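Local coordinates for subdomain of Desmoplakin Carboxy-Terminal domain (DPCT) (Homo sapiens, PDB 1LM5), which probably helps tie intermediate filaments to the desmosome, as an intermediate filament-binding fragment of the desmoplakin tail built from plakin repeats, at residues B[85-89]-B[129-134]; B[6-10]-B[123-127]. Numbering follows the deposited sequence.

Contact 1: residues B[85-89]-B[129-134]; sequences KAFIG and VDPEVH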
ATOM      1  N   LYS B  85      -5.112  -3.348 -14.982  1.00 22.12           N
ATOM      2  CA  LYS B  85      -6.473  -2.986 -14.615  1.00 23.04           C
ATOM      3  C   LYS B  85      -6.846  -3.628 -13.287  1.00 22.47           C
ATOM      4  O   LYS B  85      -7.641  -3.075 -12.534  1.00 20.92           O
ATOM      5  CB  LYS B  85      -7.467  -3.425 -15.694  1.00 23.26           C
ATOM      6  CG  LYS B  85      -7.548  -2.484 -16.883  1.00 30.25           C
ATOM      7  CD  LYS B  85      -8.562  -2.988 -17.894  1.00 34.00           C
ATOM      8  CE  LYS B  85      -8.601  -2.104 -19.128  1.00 38.02           C
ATOM      9  NZ  LYS B  85      -8.991  -0.705 -18.782  1.00 41.63           N
ATOM     10  N   ALA B  86      -6.276  -4.797 -13.006  1.00 21.08           N
ATOM     11  CA  ALA B  86      -6.560  -5.490 -11.754  1.00 21.72           C
ATOM     12  C   ALA B  86      -6.104  -4.627 -10.595  1.00 20.67           C
ATOM     13  O   ALA B  86      -6.534  -4.812  -9.457  1.00 21.69           O
ATOM     14  CB  ALA B  86      -5.851  -6.830 -11.714  1.00 22.19           C
ATOM     15  N   PHE B  87      -5.222  -3.679 -10.877  1.00 20.31           N
ATOM     16  CA  PHE B  87      -4.762  -2.791  -9.826  1.00 21.60           C
ATOM     17  C   PHE B  87      -5.472  -1.445  -9.875  1.00 23.05           C
ATOM     18  O   PHE B  87      -6.026  -0.987  -8.877  1.00 22.17           O
ATOM     19  CB  PHE B  87      -3.265  -2.540  -9.927  1.00 22.11           C
ATOM     20  CG  PHE B  87      -2.739  -1.717  -8.807  1.00 21.40           C
ATOM     21  CD1 PHE B  87      -2.454  -2.299  -7.581  1.00 21.92           C
ATOM     22  CD2 PHE B  87      -2.583  -0.345  -8.952  1.00 22.20           C
ATOM     23  CE1 PHE B  87      -2.022  -1.526  -6.507  1.00 22.22           C
ATOM     24  CE2 PHE B  87      -2.155   0.433  -7.886  1.00 21.65           C
ATOM     25  CZ  PHE B  87      -1.873  -0.161  -6.661  1.00 23.62           C
ATOM     26  N   ILE B  88      -5.451  -0.809 -11.041  1.00 24.03           N
ATOM     27  CA  ILE B  88      -6.072   0.501 -11.171  1.00 27.01           C
ATOM     28  C   ILE B  88      -7.585   0.413 -11.104  1.00 26.07           C
ATOM     29  O   ILE B  88      -8.249   1.368 -10.718  1.00 25.51           O
ATOM     30  CB  ILE B  88      -5.656   1.187 -12.485  1.00 29.65           C
ATOM     31  CG1 ILE B  88      -5.926   0.260 -13.669  1.00 33.80           C
ATOM     32  CG2 ILE B  88      -4.183   1.561 -12.427  1.00 32.40           C
ATOM     33  CD1 ILE B  88      -5.467   0.827 -15.022  1.00 37.41           C
ATOM     34  N   GLY B  89      -8.123  -0.737 -11.490  1.00 24.71           N
ATOM     35  CA  GLY B  89      -9.556  -0.932 -11.464  1.00 25.60           C
ATOM     36  C   GLY B  89     -10.148  -1.021 -12.857  1.00 26.12           C
ATOM     37  O   GLY B  89      -9.642  -0.411 -13.801  1.00 26.01           O
ATOM     38  N   VAL B 129      -6.205  -5.998  -3.804  1.00 17.31           N
ATOM     39  CA  VAL B 129      -6.176  -4.573  -4.058  1.00 17.67           C
ATOM     40  C   VAL B 129      -7.577  -4.004  -4.197  1.00 19.45           C
ATOM     41  O   VAL B 129      -8.423  -4.575  -4.881  1.00 19.34           O
ATOM     42  CB  VAL B 129      -5.419  -4.265  -5.359  1.00 16.58           C
ATOM     43  CG1 VAL B 129      -5.519  -2.781  -5.693  1.00 19.13           C
ATOM     44  CG2 VAL B 129      -3.965  -4.685  -5.220  1.00 18.61           C
ATOM     45  N   ASP B 130      -7.822  -2.891  -3.520  1.00 18.67           N
ATOM     46  CA  ASP B 130      -9.098  -2.212  -3.660  1.00 22.39           C
ATOM     47  C   ASP B 130      -8.802  -1.078  -4.645  1.00 22.22           C
ATOM     48  O   ASP B 130      -8.134  -0.112  -4.300  1.00 22.96           O
ATOM     49  CB  ASP B 130      -9.564  -1.629  -2.333  1.00 21.50           C
ATOM     50  CG  ASP B 130     -10.828  -0.820  -2.487  1.00 25.97           C
ATOM     51  OD1 ASP B 130     -11.307  -0.685  -3.637  1.00 27.08           O
ATOM     52  OD2 ASP B 130     -11.339  -0.326  -1.468  1.00 24.95           O
ATOM     53  N   PRO B 131      -9.277  -1.198  -5.895  1.00 24.08           N
ATOM     54  CA  PRO B 131      -9.059  -0.184  -6.934  1.00 27.46           C
ATOM     55  C   PRO B 131      -9.540   1.198  -6.501  1.00 29.01           C
ATOM     56  O   PRO B 131      -9.022   2.214  -6.959  1.00 30.63           O
ATOM     57  CB  PRO B 131      -9.872  -0.713  -8.117  1.00 28.23           C
ATOM     58  CG  PRO B 131      -9.943  -2.183  -7.864  1.00 28.71           C
ATOM     59  CD  PRO B 131     -10.163  -2.263  -6.389  1.00 26.61           C
ATOM     60  N   GLU B 132     -10.535   1.221  -5.624  1.00 29.90           N
ATOM     61  CA  GLU B 132     -11.094   2.471  -5.117  1.00 32.61           C
ATOM     62  C   GLU B 132     -10.024   3.380  -4.515  1.00 30.83           C
ATOM     63  O   GLU B 132      -9.984   4.574  -4.799  1.00 30.85           O
ATOM     64  CB  GLU B 132     -12.144   2.176  -4.049  1.00 36.34           C
ATOM     65  CG  GLU B 132     -12.568   3.390  -3.241  1.00 44.26           C
ATOM     66  CD  GLU B 132     -13.142   3.019  -1.877  1.00 48.38           C
ATOM     67  OE1 GLU B 132     -13.545   3.940  -1.129  1.00 51.09           O
ATOM     68  OE2 GLU B 132     -13.187   1.810  -1.549  1.00 49.77           O
ATOM     69  N   VAL B 133      -9.170   2.804  -3.674  1.00 28.27           N
ATOM     70  CA  VAL B 133      -8.102   3.545  -3.011  1.00 27.07           C
ATOM     71  C   VAL B 133      -6.728   3.044  -3.450  1.00 25.17           C
ATOM     72  O   VAL B 133      -5.705   3.445  -2.910  1.00 24.41           O
ATOM     73  CB  VAL B 133      -8.208   3.399  -1.488  1.00 27.61           C
ATOM     74  CG1 VAL B 133      -9.534   3.969  -1.000  1.00 28.87           C
ATOM     75  CG2 VAL B 133      -8.088   1.919  -1.101  1.00 27.13           C
ATOM     76  N   HIS B 134      -6.712   2.157  -4.437  1.00 26.63           N
ATOM     77  CA  HIS B 134      -5.462   1.609  -4.941  1.00 26.01           C
ATOM     78  C   HIS B 134      -4.542   1.169  -3.815  1.00 25.49           C
ATOM     79  O   HIS B 134      -3.347   1.432  -3.835  1.00 25.61           O
ATOM     80  CB  HIS B 134      -4.760   2.631  -5.840  1.00 29.98           C
ATOM     81  CG  HIS B 134      -5.573   3.031  -7.034  1.00 35.00           C
ATOM     82  ND1 HIS B 134      -6.473   4.074  -7.007  1.00 38.81           N
ATOM     83  CD2 HIS B 134      -5.674   2.480  -8.266  1.00 37.30           C
ATOM     84  CE1 HIS B 134      -7.095   4.148  -8.170  1.00 38.55           C
ATOM     85  NE2 HIS B 134      -6.630   3.191  -8.952  1.00 38.83           N
TER
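F87, H134 and V129 carry most of the 320 Å² buried where the C-terminal end of helix 74-88 meets the short hairpin of strands 129-130 and 135-136. The CA-to-CB bond of F87 points away from the hairpin, but with chi1 in t the ring swings back, so that its CD1 lies 3.6 Å from V129 CG1 and its CE2 4.0 Å from H134 CB. The F87 and H134 rings lie obliquely, planes at 47° and centroids 5.9 Å apart. H134, at the end of the turn with a left-handed backbone (phi/psi 47/44), sends its imidazole over the helix end, where NE2 gives a weak hydrogen bond to I88 O (3.0 Å, 130°). P131 fills the remaining gap: its CB is 3.4 Å from G89 CA, and a CB on G89 would collide with it. D130 OD1 accepts from E132 N at 2.9 Å, an Asx turn that shapes the loop. On the helix side, A86 O receives a hydrogen bond from Q122, whose side chain also binds V129 N. The chemistry is mixed, an apolar F87-V129 part beside helix-end carbonyls that meet P131 and H134; the fit therefore rests mainly on shape, the weak H134-I88 bond adding little directionality.

Contact 2: residues B[6-10]-B[123-127]; sequences EESSP and YLTGG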
ATOM      1  N   GLU B   6       4.122 -17.494   3.797  1.00 50.48           N
ATOM      2  CA  GLU B   6       2.776 -17.319   3.253  1.00 50.00           C
ATOM      3  C   GLU B   6       2.572 -16.078   2.390  1.00 48.66           C
ATOM      4  O   GLU B   6       1.820 -16.112   1.417  1.00 49.16           O
ATOM      5  CB  GLU B   6       1.755 -17.324   4.390  1.00 51.12           C
ATOM      6  CG  GLU B   6       1.645 -18.669   5.072  1.00 54.42           C
ATOM      7  CD  GLU B   6       1.478 -19.798   4.075  1.00 55.80           C
ATOM      8  OE1 GLU B   6       0.591 -19.695   3.200  1.00 56.96           O
ATOM      9  OE2 GLU B   6       2.236 -20.788   4.165  1.00 57.24           O
ATOM     10  N   GLU B   7       3.220 -14.979   2.759  1.00 46.56           N
ATOM     11  CA  GLU B   7       3.120 -13.747   1.981  1.00 44.45           C
ATOM     12  C   GLU B   7       4.514 -13.190   1.762  1.00 42.45           C
ATOM     13  O   GLU B   7       5.457 -13.545   2.472  1.00 42.11           O
ATOM     14  CB  GLU B   7       2.252 -12.701   2.690  1.00 45.62           C
ATOM     15  CG  GLU B   7       2.699 -12.330   4.092  1.00 46.06           C
ATOM     16  CD  GLU B   7       2.419 -13.432   5.093  1.00 47.33           C
ATOM     17  OE1 GLU B   7       1.298 -13.983   5.057  1.00 48.43           O
ATOM     18  OE2 GLU B   7       3.307 -13.739   5.918  1.00 48.47           O
ATOM     19  N   SER B   8       4.648 -12.316   0.774  1.00 39.80           N
ATOM     20  CA  SER B   8       5.945 -11.737   0.486  1.00 37.21           C
ATOM     21  C   SER B   8       5.872 -10.782  -0.685  1.00 33.62           C
ATOM     22  O   SER B   8       4.871 -10.719  -1.393  1.00 33.98           O
ATOM     23  CB  SER B   8       6.948 -12.850   0.180  1.00 39.39           C
ATOM     24  OG  SER B   8       8.181 -12.325  -0.277  1.00 46.02           O
ATOM     25  N   SER B   9       6.949 -10.036  -0.875  1.00 29.83           N
ATOM     26  CA  SER B   9       7.052  -9.088  -1.968  1.00 25.76           C
ATOM     27  C   SER B   9       6.907  -9.858  -3.270  1.00 23.16           C
ATOM     28  O   SER B   9       7.222 -11.048  -3.339  1.00 21.91           O
ATOM     29  CB  SER B   9       8.429  -8.444  -1.937  1.00 28.08           C
ATOM     30  OG  SER B   9       9.413  -9.471  -1.895  1.00 29.33           O
ATOM     31  N   PRO B  10       6.418  -9.193  -4.325  1.00 21.91           N
ATOM     32  CA  PRO B  10       6.279  -9.905  -5.591  1.00 20.61           C
ATOM     33  C   PRO B  10       7.672 -10.208  -6.147  1.00 19.06           C
ATOM     34  O   PRO B  10       8.645  -9.499  -5.855  1.00 18.22           O
ATOM     35  CB  PRO B  10       5.553  -8.900  -6.487  1.00 20.87           C
ATOM     36  CG  PRO B  10       4.826  -8.012  -5.527  1.00 22.64           C
ATOM     37  CD  PRO B  10       5.835  -7.840  -4.411  1.00 21.30           C
ATOM     38  N   TYR B 123      -3.080 -11.431  -3.347  1.00 18.18           N
ATOM     39  CA  TYR B 123      -3.204 -12.104  -2.072  1.00 18.88           C
ATOM     40  C   TYR B 123      -1.855 -12.513  -1.495  1.00 18.52           C
ATOM     41  O   TYR B 123      -1.534 -12.200  -0.348  1.00 17.31           O
ATOM     42  CB  TYR B 123      -4.090 -13.333  -2.230  1.00 19.51           C
ATOM     43  CG  TYR B 123      -4.380 -14.000  -0.919  1.00 23.14           C
ATOM     44  CD1 TYR B 123      -5.333 -13.481  -0.057  1.00 25.69           C
ATOM     45  CD2 TYR B 123      -3.669 -15.133  -0.518  1.00 23.61           C
ATOM     46  CE1 TYR B 123      -5.574 -14.068   1.169  1.00 26.56           C
ATOM     47  CE2 TYR B 123      -3.905 -15.725   0.705  1.00 25.42           C
ATOM     48  CZ  TYR B 123      -4.859 -15.188   1.546  1.00 27.62           C
ATOM     49  OH  TYR B 123      -5.100 -15.760   2.773  1.00 31.39           O
ATOM     50  N   LEU B 124      -1.072 -13.216  -2.305  1.00 19.58           N
ATOM     51  CA  LEU B 124       0.240 -13.699  -1.907  1.00 19.76           C
ATOM     52  C   LEU B 124       1.234 -12.605  -1.584  1.00 20.38           C
ATOM     53  O   LEU B 124       2.217 -12.854  -0.901  1.00 21.63           O
ATOM     54  CB  LEU B 124       0.836 -14.581  -3.005  1.00 17.63           C
ATOM     55  CG  LEU B 124       0.231 -15.976  -3.164  1.00 21.21           C
ATOM     56  CD1 LEU B 124       0.781 -16.620  -4.429  1.00 20.64           C
ATOM     57  CD2 LEU B 124       0.541 -16.820  -1.930  1.00 20.92           C
ATOM     58  N   THR B 125       0.982 -11.397  -2.064  1.00 19.76           N
ATOM     59  CA  THR B 125       1.919 -10.317  -1.820  1.00 20.32           C
ATOM     60  C   THR B 125       1.424  -9.255  -0.851  1.00 21.61           C
ATOM     61  O   THR B 125       1.888  -8.118  -0.881  1.00 20.75           O
ATOM     62  CB  THR B 125       2.331  -9.653  -3.140  1.00 21.17           C
ATOM     63  OG1 THR B 125       1.163  -9.241  -3.865  1.00 17.32           O
ATOM     64  CG2 THR B 125       3.135 -10.648  -4.000  1.00 19.24           C
ATOM     65  N   GLY B 126       0.485  -9.621   0.008  1.00 22.20           N
ATOM     66  CA  GLY B 126       0.009  -8.652   0.976  1.00 23.28           C
ATOM     67  C   GLY B 126      -1.489  -8.548   1.131  1.00 23.11           C
ATOM     68  O   GLY B 126      -1.973  -8.216   2.209  1.00 25.88           O
ATOM     69  N   GLY B 127      -2.231  -8.824   0.065  1.00 20.77           N
ATOM     70  CA  GLY B 127      -3.670  -8.738   0.161  1.00 17.90           C
ATOM     71  C   GLY B 127      -4.267  -8.196  -1.111  1.00 16.50           C
ATOM     72  O   GLY B 127      -3.585  -7.544  -1.900  1.00 16.04           O
TER
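A backbone-to-backbone contact joins the N-terminal segment 6-10, extended from E7 on and leading into strand 11-16, to the end of helix 112-124 and the glycine turn after it. S8 N donates to L124 O (3.0 Å, 143°), and two CA-H...O contacts flank that bond: E7 CA to L124 O at 3.1 Å and T125 CA to S8 O at 3.0 Å. L124 CD2 lies against the E6 carbonyl (3.7 Å to E6 O) at one end, and T125 CG2 meets P10 CG at 3.5 Å at the other. The hydroxyl of T125 turns to its own helix, bonding F121 O, while the carboxylate of E6 pairs with K178. R151 of the second subunit makes a cation-pi contact with Y123. G126 and G127 both have positive phi, at angles where a CB would jam against the preceding carbonyl oxygen. A helix ending in a Gly-Gly turn that leads into a β-hairpin is typical of the plakin repeat; here the N-terminal segment 6-10 runs past the end of that helix.

How the contacts relate
Each contact takes one of its two segments from the same plakin repeat (118-156), and these are successive pieces of it: contact 2 takes the end of helix 112-124 and its glycine turn, and segment 129-134 of contact 1, opening with strand 129-130, follows after a gap of one residue. Their centres are about 16 Å apart. Along the chain the order is 6-10, 85-89, 123-127, 129-134, so the two contacts interleave. From this repeat, contact 2 reaches back to the chain's N-terminal segment and contact 1 to the end of helix 74-88, well separated parts of the sequence that the repeat thus draws together. Both contacts also touch the second subunit of the assembly.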